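Local atomic coordinates of copper-transporting atpase (Sulfolobus solfataricus, PDB entry 2YJ3), a protein that probably couples ATP hydrolysis to copper transport across the cell membrane, this chain being a catalytic fragment of a type IB P-type ATPase. Residues F33-T38 and S159-D164; E177-L182 and V188-K193; V201-D206 and A212-A217; K193-G198 and L216-V221. The protein carries 1 engineered substitution. One frame throughout, in Å; residues are numbered along the deposited sequence.

Overall arrangement
All four contacts belong to the haloacid dehalogenase-like domain and lie on or beside its mixed sheet. Interaction 1, its centre about 7 Å from that of the chain, is at the active site, where a sulfate rests between 33-38 and 159-164. Interaction 2, its centre about 11 Å from that of interaction 1, is joined to it through the backbone bond between Ser159 O and Leu182 N (2.9 Å). Interaction 3 connects to interaction 1 through the neighbouring strands 30-34 and 201-205. Interactions 3 and 4 share Leu216 and Ala217, with centres about 8 Å apart, while 2 and 4 both use helix 184-196. Interaction 4 is about 19 Å from interaction 1, centre to centre.

Interaction 1. Residues F33-T38 and S159-D164; sequences FEKTGT and SGDKED. Engineered in segment 33-38: Glu34 (natural residue Asp). With SO4 (sulfate ion), chain C.
Lys35 and Asp161 bring their side chains together at an oblique crossing, with the ammonium NZ 3.2 Å from carboxylate oxygen OD2 in a salt bridge whose hydrogen bond is weak. The lysine starts out with CG anti to its backbone N (chi1 167°) and then bends at chi3 and chi4, which folds CE and NZ over toward the aspartate. On the way it passes Ser159: CB of Lys35 lies 3.7 Å from CB of Ser159, and CE of Lys35 comes within 3.5 Å of the serine OG. Asp135 gives the same ammonium a second salt bridge, so NZ sits between two carboxylates. Segment 33-38 carries the DKTGT signature of P-type ATPases, in which the aspartate is phosphorylated; here that position is the engineered Glu34, whose OE2 pairs with Lys187. Segment 159-164 opens with the second conserved motif of the haloacid dehalogenase fold. Lys35, Thr36, Ser159, Gly160 and Asp161 all bind ATP in structures of this protein, although none is bound in this chain. A sulfate, probably from the crystallisation liquor, lies in the pocket and may mimic a phosphate; it takes a weak hydrogen bond from Gly160 N at O3 (3.0 Å) and is hydrogen-bonded to Lys187 NZ. An ST turn shapes the loop, Ser159 OG accepting from Asp161 N at 2.8 Å, while Asp161 OD1 receives Lys162 N on its anti side (2.8 Å). Replacing Asp161 with an alanine would probably leave Lys35 NZ to Asp135 alone and deprive Lys162 N of its acceptor. Behind the loop, helix 163-173 lies against Ser159 and Asp161 through Val166.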
loop_
_atom_site.group_PDB
_atom_site.type_symbol
_atom_site.label_atom_id
_atom_site.label_comp_id
_atom_site.label_asym_id
_atom_site.label_seq_id
_atom_site.Cartn_x
_atom_site.Cartn_y
_atom_site.Cartn_z
ATOM N N PHE A 33 1.458 9.099 6.848
ATOM C CA PHE A 33 0.873 8.232 5.837
ATOM C C PHE A 33 1.848 7.162 5.365
ATOM O O PHE A 33 3.021 7.427 5.138
ATOM C CB PHE A 33 0.457 9.035 4.609
ATOM C CG PHE A 33 -0.645 10.000 4.859
ATOM C CD1 PHE A 33 -1.964 9.611 4.705
ATOM C CD2 PHE A 33 -0.368 11.304 5.229
ATOM C CE1 PHE A 33 -2.987 10.498 4.929
ATOM C CE2 PHE A 33 -1.393 12.203 5.452
ATOM C CZ PHE A 33 -2.706 11.799 5.300
ATOM N N GLU A 34 1.334 5.953 5.200
ATOM C CA GLU A 34 2.000 4.926 4.429
ATOM C C GLU A 34 1.708 5.170 2.961
ATOM O O GLU A 34 0.550 5.244 2.560
ATOM C CB GLU A 34 1.448 3.567 4.825
ATOM C CG GLU A 34 2.254 2.883 5.899
ATOM C CD GLU A 34 3.289 1.958 5.316
ATOM O OE1 GLU A 34 3.902 2.318 4.284
ATOM O OE2 GLU A 34 3.464 0.857 5.877
ATOM N N LYS A 35 2.743 5.305 2.145
ATOM C CA LYS A 35 2.507 5.568 0.738
ATOM C C LYS A 35 1.493 4.565 0.198
ATOM O O LYS A 35 0.446 4.945 -0.311
ATOM C CB LYS A 35 3.809 5.512 -0.066
ATOM C CG LYS A 35 3.601 5.469 -1.576
ATOM C CD LYS A 35 4.916 5.510 -2.336
ATOM C CE LYS A 35 5.289 4.141 -2.872
ATOM N NZ LYS A 35 4.526 3.752 -4.094
ATOM N N THR A 36 1.794 3.283 0.346
ATOM C CA THR A 36 1.042 2.255 -0.348
ATOM C C THR A 36 -0.256 1.910 0.362
ATOM O O THR A 36 -0.240 1.466 1.510
ATOM C CB THR A 36 1.868 0.970 -0.484
ATOM O OG1 THR A 36 3.071 1.262 -1.199
ATOM C CG2 THR A 36 1.058 -0.107 -1.218
ATOM N N GLY A 37 -1.377 2.108 -0.328
ATOM C CA GLY A 37 -2.663 1.709 0.198
ATOM C C GLY A 37 -3.450 2.854 0.796
ATOM O O GLY A 37 -4.689 2.817 0.817
ATOM N N THR A 38 -2.751 3.870 1.296
ATOM C CA THR A 38 -3.444 5.006 1.892
ATOM C C THR A 38 -3.524 6.193 0.943
ATOM O O THR A 38 -4.615 6.652 0.614
ATOM C CB THR A 38 -2.828 5.430 3.236
ATOM O OG1 THR A 38 -1.613 6.143 3.008
ATOM C CG2 THR A 38 -2.567 4.205 4.096
ATOM N N SER A 159 7.477 4.741 3.534
ATOM C CA SER A 159 7.314 3.737 2.490
ATOM C C SER A 159 8.487 2.778 2.403
ATOM O O SER A 159 9.627 3.164 2.631
ATOM C CB SER A 159 7.093 4.412 1.137
ATOM O OG SER A 159 7.054 3.461 0.090
ATOM N N GLY A 160 8.191 1.523 2.070
ATOM C CA GLY A 160 9.219 0.526 1.845
ATOM C C GLY A 160 9.630 0.566 0.388
ATOM O O GLY A 160 10.354 -0.306 -0.101
ATOM N N ASP A 161 9.154 1.591 -0.309
ATOM C CA ASP A 161 9.445 1.731 -1.729
ATOM C C ASP A 161 10.710 2.563 -2.003
ATOM O O ASP A 161 11.208 3.278 -1.130
ATOM C CB ASP A 161 8.233 2.320 -2.453
ATOM C CG ASP A 161 8.030 1.720 -3.827
ATOM O OD1 ASP A 161 9.034 1.335 -4.469
ATOM O OD2 ASP A 161 6.865 1.637 -4.268
ATOM N N LYS A 162 11.215 2.472 -3.227
ATOM C CA LYS A 162 12.444 3.170 -3.594
ATOM C C LYS A 162 12.302 4.687 -3.601
ATOM O O LYS A 162 11.210 5.225 -3.813
ATOM C CB LYS A 162 12.977 2.675 -4.943
ATOM C CG LYS A 162 13.942 1.498 -4.823
ATOM C CD LYS A 162 13.338 0.373 -3.987
ATOM N N GLU A 163 13.423 5.365 -3.363
ATOM C CA GLU A 163 13.478 6.829 -3.307
ATOM C C GLU A 163 12.660 7.518 -4.396
ATOM O O GLU A 163 11.791 8.326 -4.094
ATOM C CB GLU A 163 14.932 7.329 -3.384
ATOM C CG GLU A 163 15.072 8.845 -3.209
ATOM C CD GLU A 163 14.376 9.355 -1.951
ATOM N N ASP A 164 12.946 7.208 -5.656
ATOM C CA ASP A 164 12.349 7.950 -6.770
ATOM C C ASP A 164 10.824 7.839 -6.834
ATOM O O ASP A 164 10.142 8.799 -7.197
ATOM C CB ASP A 164 12.982 7.552 -8.110
ATOM C CG ASP A 164 12.896 6.065 -8.382
ATOM O OD1 ASP A 164 12.685 5.291 -7.423
ATOM O OD2 ASP A 164 13.053 5.669 -9.559
HETATM S S SO4 C . 5.496 -0.638 1.907
HETATM O O1 SO4 C . 6.301 -0.962 3.081
HETATM O O2 SO4 C . 4.752 0.603 2.144
HETATM O O3 SO4 C . 6.352 -0.462 0.728
HETATM O O4 SO4 C . 4.568 -1.738 1.668
#

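Interaction 2. Residues E177-L182 and V188-K193; sequences EYYSNL and VRIIEK
Ile190 sends its terminal methyl CD1 over one face of the Tyr179 ring and at the same time against a methyl of Leu182. The methyl stands 4.0 Å from the ring centroid and 17° off the ring normal, a CH-pi contact displaced slightly toward the rim beside CG and CD2; CD2 of Tyr179 is 3.9 Å away from it. The second touch is between CD1 of Leu182 and CD1 of Ile190, at 3.8 Å. One carbon thus carries the whole contact from the helical side. Its reach comes from an isoleucine whose CG1 branch is anti to the carbonyl carbon (chi1 -73°) and is then nearly straight at chi2, which holds CD1 out from helix 184-196 while CG2 stays behind. Tyr179 and Leu182 also have CG anti to their carbonyl carbons, and both point their CB toward the helix, receiving the methyl from different directions: the leucine side chain lies at about a right angle to that of Ile190, the tyrosine at a slant. The forces here are dispersive, and the backbones remain well separated, with CA of Tyr179 and CA of Ile190 9.7 Å apart. Leu182 is also held by a backbone bond to Ser159, and close to it lies Lys187, which binds ATP. In the Rossmann-like sheet, strand 177-179 is the outermost on this side and pairs with 154-158, where Tyr179 touches Ile156 and Leu158; helix 184-196 leads from it to strand 201-205, passing over two intervening strands and leaning with Val188 and Ile191 on helix 211-216.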
loop_
_atom_site.group_PDB
_atom_site.type_symbol
_atom_site.label_atom_id
_atom_site.label_comp_id
_atom_site.label_asym_id
_atom_site.label_seq_id
_atom_site.Cartn_x
_atom_site.Cartn_y
_atom_site.Cartn_z
ATOM N N GLU A 177 8.271 16.164 4.086
ATOM C CA GLU A 177 8.908 15.112 4.872
ATOM C C GLU A 177 8.432 13.720 4.447
ATOM O O GLU A 177 7.243 13.405 4.515
ATOM C CB GLU A 177 8.676 15.344 6.372
ATOM C CG GLU A 177 9.848 14.930 7.257
ATOM C CD GLU A 177 9.703 15.423 8.684
ATOM N N TYR A 178 9.376 12.899 3.998
ATOM C CA TYR A 178 9.098 11.528 3.609
ATOM C C TYR A 178 10.367 10.689 3.773
ATOM O O TYR A 178 11.479 11.194 3.611
ATOM C CB TYR A 178 8.639 11.466 2.154
ATOM C CG TYR A 178 9.754 11.731 1.176
ATOM C CD1 TYR A 178 10.609 10.706 0.777
ATOM C CD2 TYR A 178 9.973 13.006 0.669
ATOM C CE1 TYR A 178 11.636 10.936 -0.106
ATOM C CE2 TYR A 178 11.016 13.255 -0.220
ATOM C CZ TYR A 178 11.842 12.212 -0.603
ATOM O OH TYR A 178 12.877 12.433 -1.488
ATOM N N TYR A 179 10.192 9.408 4.086
ATOM C CA TYR A 179 11.305 8.476 4.170
ATOM C C TYR A 179 11.020 7.314 3.238
ATOM O O TYR A 179 9.885 6.874 3.141
ATOM C CB TYR A 179 11.460 7.967 5.607
ATOM C CG TYR A 179 11.649 9.075 6.623
ATOM C CD1 TYR A 179 10.606 9.938 6.938
ATOM C CD2 TYR A 179 12.877 9.276 7.248
ATOM C CE1 TYR A 179 10.771 10.955 7.851
ATOM C CE2 TYR A 179 13.051 10.299 8.170
ATOM C CZ TYR A 179 11.992 11.136 8.462
ATOM O OH TYR A 179 12.147 12.158 9.374
ATOM N N SER A 180 12.042 6.814 2.556
ATOM C CA SER A 180 11.851 5.687 1.653
ATOM C C SER A 180 12.687 4.481 2.053
ATOM O O SER A 180 13.489 4.543 2.977
ATOM C CB SER A 180 12.215 6.088 0.232
ATOM O OG SER A 180 13.611 6.308 0.146
ATOM N N ASN A 181 12.474 3.384 1.335
ATOM C CA ASN A 181 13.199 2.139 1.534
ATOM C C ASN A 181 13.171 1.621 2.963
ATOM O O ASN A 181 14.126 0.978 3.422
ATOM C CB ASN A 181 14.647 2.268 1.056
ATOM C CG ASN A 181 15.184 0.967 0.523
ATOM O OD1 ASN A 181 16.076 0.360 1.113
ATOM N ND2 ASN A 181 14.623 0.511 -0.589
ATOM N N LEU A 182 12.072 1.888 3.659
ATOM C CA LEU A 182 11.952 1.491 5.053
ATOM C C LEU A 182 11.409 0.078 5.237
ATOM O O LEU A 182 10.449 -0.321 4.586
ATOM C CB LEU A 182 11.062 2.475 5.806
ATOM C CG LEU A 182 11.606 3.890 5.913
ATOM C CD1 LEU A 182 10.671 4.705 6.785
ATOM C CD2 LEU A 182 12.998 3.884 6.495
ATOM N N VAL A 188 8.742 1.338 12.688
ATOM C CA VAL A 188 8.468 1.258 14.120
ATOM C C VAL A 188 9.423 2.159 14.916
ATOM O O VAL A 188 8.992 2.904 15.802
ATOM C CB VAL A 188 8.501 -0.207 14.640
ATOM C CG1 VAL A 188 9.906 -0.608 15.070
ATOM C CG2 VAL A 188 7.542 -0.381 15.798
ATOM N N ARG A 189 10.713 2.106 14.584
ATOM C CA ARG A 189 11.712 2.955 15.242
ATOM C C ARG A 189 11.443 4.450 15.004
ATOM O O ARG A 189 11.701 5.282 15.866
ATOM C CB ARG A 189 13.125 2.574 14.790
ATOM C CG ARG A 189 13.672 1.299 15.449
ATOM C CD ARG A 189 14.972 0.827 14.805
ATOM N NE ARG A 189 15.696 -0.097 15.679
ATOM C CZ ARG A 189 16.495 -1.070 15.253
ATOM N NH1 ARG A 189 16.677 -1.258 13.952
ATOM N NH2 ARG A 189 17.109 -1.857 16.130
ATOM N N ILE A 190 10.901 4.784 13.840
ATOM C CA ILE A 190 10.537 6.167 13.541
ATOM C C ILE A 190 9.399 6.670 14.427
ATOM O O ILE A 190 9.449 7.779 14.963
ATOM C CB ILE A 190 10.161 6.332 12.062
ATOM C CG1 ILE A 190 11.431 6.269 11.205
ATOM C CG2 ILE A 190 9.425 7.643 11.843
ATOM C CD1 ILE A 190 11.258 6.836 9.824
ATOM N N ILE A 191 8.371 5.848 14.577
ATOM C CA ILE A 191 7.274 6.180 15.462
ATOM C C ILE A 191 7.802 6.397 16.874
ATOM O O ILE A 191 7.537 7.430 17.486
ATOM C CB ILE A 191 6.205 5.068 15.488
ATOM C CG1 ILE A 191 5.672 4.800 14.075
ATOM C CG2 ILE A 191 5.079 5.434 16.453
ATOM C CD1 ILE A 191 4.987 5.985 13.439
ATOM N N GLU A 192 8.552 5.433 17.400
ATOM C CA GLU A 192 9.036 5.565 18.771
ATOM C C GLU A 192 9.827 6.848 18.973
ATOM O O GLU A 192 9.672 7.517 19.997
ATOM C CB GLU A 192 9.872 4.368 19.213
ATOM C CG GLU A 192 10.451 4.578 20.605
ATOM C CD GLU A 192 10.944 3.300 21.253
ATOM O OE1 GLU A 192 12.078 2.863 20.929
ATOM O OE2 GLU A 192 10.198 2.749 22.099
ATOM N N LYS A 193 10.672 7.185 17.998
ATOM C CA LYS A 193 11.463 8.417 18.051
ATOM C C LYS A 193 10.589 9.678 18.054
ATOM O O LYS A 193 10.823 10.595 18.834
ATOM C CB LYS A 193 12.461 8.471 16.896
#

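Interaction 3. Residues V201-D206 and A212-A217; sequences VLMIGD and AALALA
Met203 lies against helix 211-216 and the residue that follows it, meeting Ala217, Leu214 and Ala213 in succession. Its CB is 3.8 Å from CB of Ala217, its CG 3.7 Å from CD2 of Leu214, and its SD 3.9 Å from CB of Ala213. The thioether chain is fully extended, with CG anti to the backbone N (chi1 -179°) and both later torsions also near 180°, which carries the sulfur and CE obliquely off the strand, back along the helix toward its N-terminal end. Leu214 comes in at about a right angle to it. The same CD2 of Leu214 also reaches the strand backbone, 3.9 Å from Gly205 N. A CB on Gly205 would be tight against that methyl, and the glycine lets the leucine settle close to the chain. Around this shell, Ile191 of helix 184-196 touches Met203, while Leu202 and Ile204 point away from the helix, Ile204 reaching Phe33. Strand 201-205 and helix 211-216 form the first two elements of a beta-alpha-beta unit completed by the adjacent parallel strand 219-223; their short axes approach to 8.4 Å and run roughly antiparallel, at 150°. The loop between them carries the GDGxND motif of P-type ATPases, in which Asp206 OD1 takes the backbone N of Val208 and Asn209 binds ATP. An alanine in place of Met203 would probably leave a gap between strand and helix, with Ala213 and Leu214 deprived of their main strand partner. With no hydrogen bond between the two segments, the fit rests mainly on apolar carbon and sulfur, hence on shape and burial.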
loop_
_atom_site.group_PDB
_atom_site.type_symbol
_atom_site.label_atom_id
_atom_site.label_comp_id
_atom_site.label_asym_id
_atom_site.label_seq_id
_atom_site.Cartn_x
_atom_site.Cartn_y
_atom_site.Cartn_z
ATOM N N VAL A 201 1.160 11.304 17.617
ATOM C CA VAL A 201 1.258 10.872 16.234
ATOM C C VAL A 201 0.083 10.020 15.831
ATOM O O VAL A 201 -0.226 9.020 16.477
ATOM C CB VAL A 201 2.529 10.015 16.017
ATOM C CG1 VAL A 201 2.480 9.322 14.665
ATOM C CG2 VAL A 201 3.788 10.866 16.149
ATOM N N LEU A 202 -0.564 10.409 14.745
ATOM C CA LEU A 202 -1.663 9.634 14.211
ATOM C C LEU A 202 -1.161 9.009 12.935
ATOM O O LEU A 202 -0.577 9.687 12.086
ATOM C CB LEU A 202 -2.860 10.535 13.938
ATOM C CG LEU A 202 -4.108 9.908 13.318
ATOM C CD1 LEU A 202 -5.346 10.746 13.674
ATOM C CD2 LEU A 202 -3.951 9.770 11.819
ATOM N N MET A 203 -1.367 7.711 12.788
ATOM C CA MET A 203 -0.810 7.059 11.626
ATOM C C MET A 203 -1.854 6.324 10.833
ATOM O O MET A 203 -2.725 5.687 11.401
ATOM C CB MET A 203 0.307 6.097 12.013
ATOM C CG MET A 203 0.901 5.430 10.795
ATOM S SD MET A 203 2.322 4.387 11.125
ATOM C CE MET A 203 2.705 3.817 9.467
ATOM N N ILE A 204 -1.728 6.391 9.511
ATOM C CA ILE A 204 -2.644 5.721 8.606
ATOM C C ILE A 204 -1.870 4.717 7.774
ATOM O O ILE A 204 -0.916 5.087 7.089
ATOM C CB ILE A 204 -3.286 6.744 7.670
ATOM C CG1 ILE A 204 -3.817 7.910 8.497
ATOM C CG2 ILE A 204 -4.356 6.086 6.820
ATOM C CD1 ILE A 204 -4.508 8.964 7.690
ATOM N N GLY A 205 -2.287 3.453 7.819
ATOM C CA GLY A 205 -1.557 2.383 7.153
ATOM C C GLY A 205 -2.418 1.221 6.694
ATOM O O GLY A 205 -3.654 1.227 6.839
ATOM N N ASP A 206 -1.759 0.211 6.136
ATOM C CA ASP A 206 -2.448 -0.922 5.530
ATOM C C ASP A 206 -2.974 -1.896 6.580
ATOM O O ASP A 206 -3.950 -2.607 6.339
ATOM C CB ASP A 206 -1.525 -1.646 4.549
ATOM C CG ASP A 206 -0.271 -2.174 5.215
ATOM O OD1 ASP A 206 -0.360 -3.218 5.898
ATOM O OD2 ASP A 206 0.797 -1.542 5.055
ATOM N N ALA A 212 3.079 -3.094 13.405
ATOM C CA ALA A 212 3.825 -2.742 14.608
ATOM C C ALA A 212 3.907 -1.228 14.747
ATOM O O ALA A 212 3.712 -0.690 15.829
ATOM C CB ALA A 212 5.210 -3.361 14.582
ATOM N N ALA A 213 4.185 -0.543 13.640
ATOM C CA ALA A 213 4.226 0.923 13.628
ATOM C C ALA A 213 2.902 1.530 14.097
ATOM O O ALA A 213 2.889 2.480 14.882
ATOM C CB ALA A 213 4.575 1.435 12.239
ATOM N N LEU A 214 1.800 0.968 13.609
ATOM C CA LEU A 214 0.458 1.394 14.010
ATOM C C LEU A 214 0.239 1.145 15.488
ATOM O O LEU A 214 -0.278 2.008 16.210
ATOM C CB LEU A 214 -0.605 0.626 13.217
ATOM C CG LEU A 214 -0.609 0.863 11.702
ATOM C CD1 LEU A 214 -1.476 -0.161 10.976
ATOM C CD2 LEU A 214 -1.053 2.287 11.382
ATOM N N ALA A 215 0.628 -0.047 15.933
ATOM C CA ALA A 215 0.441 -0.427 17.324
ATOM C C ALA A 215 1.064 0.612 18.251
ATOM O O ALA A 215 0.592 0.811 19.366
ATOM C CB ALA A 215 1.024 -1.812 17.588
ATOM N N LEU A 216 2.108 1.293 17.784
ATOM C CA LEU A 216 2.759 2.323 18.590
ATOM C C LEU A 216 2.222 3.731 18.347
ATOM O O LEU A 216 2.543 4.654 19.094
ATOM C CB LEU A 216 4.271 2.329 18.346
ATOM C CG LEU A 216 5.084 1.141 18.861
ATOM C CD1 LEU A 216 6.563 1.395 18.642
ATOM C CD2 LEU A 216 4.800 0.901 20.336
ATOM N N ALA A 217 1.431 3.919 17.296
ATOM C CA ALA A 217 0.946 5.256 16.994
ATOM C C ALA A 217 0.100 5.749 18.160
ATOM O O ALA A 217 -0.586 4.960 18.812
ATOM C CB ALA A 217 0.134 5.256 15.703
#

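Interaction 4. Residues K193-G198 and L216-V221; sequences KLKQNG and LADVSV
Lys195 meets two flat groups, the Leu216 carbonyl and the Asp218 carboxylate, in the turn between helix 211-216 and strand 219-223 of the haloacid dehalogenase-like fold. Its NZ donates to Leu216 O at 2.9 Å, with a C=O...N angle of 145° and only a 16° tilt from the carbonyl plane. The carboxylate is passed on one side of its plane by the lysine's aliphatic part, CG lying 3.8 Å from OD2 of Asp218 and CE 3.7 Å from OD1; the two side chains run alongside with opposite headings. A bend at chi3 (65°) in an otherwise extended chain turns CE and NZ aside to the carbonyl of Leu216, where helix 211-216 gives way to the turn. Just beyond Lys195, helix 184-196 closes with a Schellman motif at Gly198, whose positive phi suits glycine. The carboxylate has its stronger partner in the backbone N of Val201, bound through OD2, and so ties the turn to the start of the neighbouring strand 201-205. Any electrostatic attraction to the lysine is probably modest, since Lys195 NZ remains 4.3 Å from Asp218 OD1, too far for a salt bridge.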
loop_
_atom_site.group_PDB
_atom_site.type_symbol
_atom_site.label_atom_id
_atom_site.label_comp_id
_atom_site.label_asym_id
_atom_site.label_seq_id
_atom_site.Cartn_x
_atom_site.Cartn_y
_atom_site.Cartn_z
ATOM N N LYS A 193 10.672 7.185 17.998
ATOM C CA LYS A 193 11.463 8.417 18.051
ATOM C C LYS A 193 10.589 9.678 18.054
ATOM O O LYS A 193 10.823 10.595 18.834
ATOM C CB LYS A 193 12.461 8.471 16.896
ATOM N N LEU A 194 9.583 9.724 17.187
ATOM C CA LEU A 194 8.639 10.840 17.195
ATOM C C LEU A 194 7.955 10.985 18.558
ATOM O O LEU A 194 7.840 12.089 19.097
ATOM C CB LEU A 194 7.581 10.678 16.098
ATOM C CG LEU A 194 7.928 11.246 14.719
ATOM C CD1 LEU A 194 8.619 12.589 14.873
ATOM C CD2 LEU A 194 8.814 10.299 13.950
ATOM N N LYS A 195 7.487 9.865 19.100
ATOM C CA LYS A 195 6.874 9.849 20.425
ATOM C C LYS A 195 7.859 10.246 21.535
ATOM O O LYS A 195 7.491 10.971 22.463
ATOM C CB LYS A 195 6.259 8.476 20.706
ATOM C CG LYS A 195 5.122 8.111 19.764
ATOM C CD LYS A 195 4.549 6.739 20.079
ATOM C CE LYS A 195 3.879 6.710 21.441
ATOM N NZ LYS A 195 3.348 5.350 21.746
ATOM N N GLN A 196 9.100 9.770 21.442
ATOM C CA GLN A 196 10.151 10.173 22.376
ATOM C C GLN A 196 10.355 11.685 22.302
ATOM O O GLN A 196 10.551 12.352 23.321
ATOM C CB GLN A 196 11.487 9.462 22.065
ATOM C CG GLN A 196 11.504 7.949 22.299
ATOM C CD GLN A 196 12.822 7.294 21.884
ATOM O OE1 GLN A 196 13.834 7.967 21.687
ATOM N NE2 GLN A 196 12.810 5.976 21.758
ATOM N N ASN A 197 10.317 12.215 21.083
ATOM C CA ASN A 197 10.539 13.639 20.856
ATOM C C ASN A 197 9.380 14.484 21.362
ATOM O O ASN A 197 9.477 15.706 21.416
ATOM C CB ASN A 197 10.791 13.922 19.372
ATOM N N GLY A 198 8.283 13.825 21.724
ATOM C CA GLY A 198 7.144 14.504 22.317
ATOM C C GLY A 198 5.933 14.617 21.409
ATOM O O GLY A 198 4.884 15.119 21.818
ATOM N N LEU A 216 2.108 1.293 17.784
ATOM C CA LEU A 216 2.759 2.323 18.590
ATOM C C LEU A 216 2.222 3.731 18.347
ATOM O O LEU A 216 2.543 4.654 19.094
ATOM C CB LEU A 216 4.271 2.329 18.346
ATOM C CG LEU A 216 5.084 1.141 18.861
ATOM C CD1 LEU A 216 6.563 1.395 18.642
ATOM C CD2 LEU A 216 4.800 0.901 20.336
ATOM N N ALA A 217 1.431 3.919 17.296
ATOM C CA ALA A 217 0.946 5.256 16.994
ATOM C C ALA A 217 0.100 5.749 18.160
ATOM O O ALA A 217 -0.586 4.960 18.812
ATOM C CB ALA A 217 0.134 5.256 15.703
ATOM N N ASP A 218 0.148 7.046 18.436
ATOM C CA ASP A 218 -0.756 7.611 19.432
ATOM C C ASP A 218 -2.212 7.326 19.053
ATOM O O ASP A 218 -2.998 6.865 19.877
ATOM C CB ASP A 218 -0.477 9.097 19.639
ATOM C CG ASP A 218 0.806 9.329 20.427
ATOM O OD1 ASP A 218 0.876 8.850 21.578
ATOM O OD2 ASP A 218 1.745 9.955 19.891
ATOM N N VAL A 219 -2.560 7.576 17.798
ATOM C CA VAL A 219 -3.820 7.060 17.269
ATOM C C VAL A 219 -3.588 6.472 15.892
ATOM O O VAL A 219 -2.982 7.097 15.026
ATOM C CB VAL A 219 -4.987 8.092 17.311
ATOM C CG1 VAL A 219 -4.455 9.496 17.502
ATOM C CG2 VAL A 219 -5.894 7.974 16.065
ATOM N N SER A 220 -4.034 5.239 15.726
ATOM C CA SER A 220 -3.760 4.485 14.532
ATOM C C SER A 220 -5.017 4.289 13.704
ATOM O O SER A 220 -6.089 4.006 14.232
ATOM C CB SER A 220 -3.194 3.115 14.902
ATOM O OG SER A 220 -4.095 2.422 15.751
ATOM N N VAL A 221 -4.853 4.402 12.394
ATOM C CA VAL A 221 -5.927 4.159 11.462
ATOM C C VAL A 221 -5.499 3.079 10.473
ATOM O O VAL A 221 -4.465 3.200 9.820
ATOM C CB VAL A 221 -6.261 5.441 10.691
ATOM C CG1 VAL A 221 -7.406 5.203 9.708
ATOM C CG2 VAL A 221 -6.587 6.556 11.648
#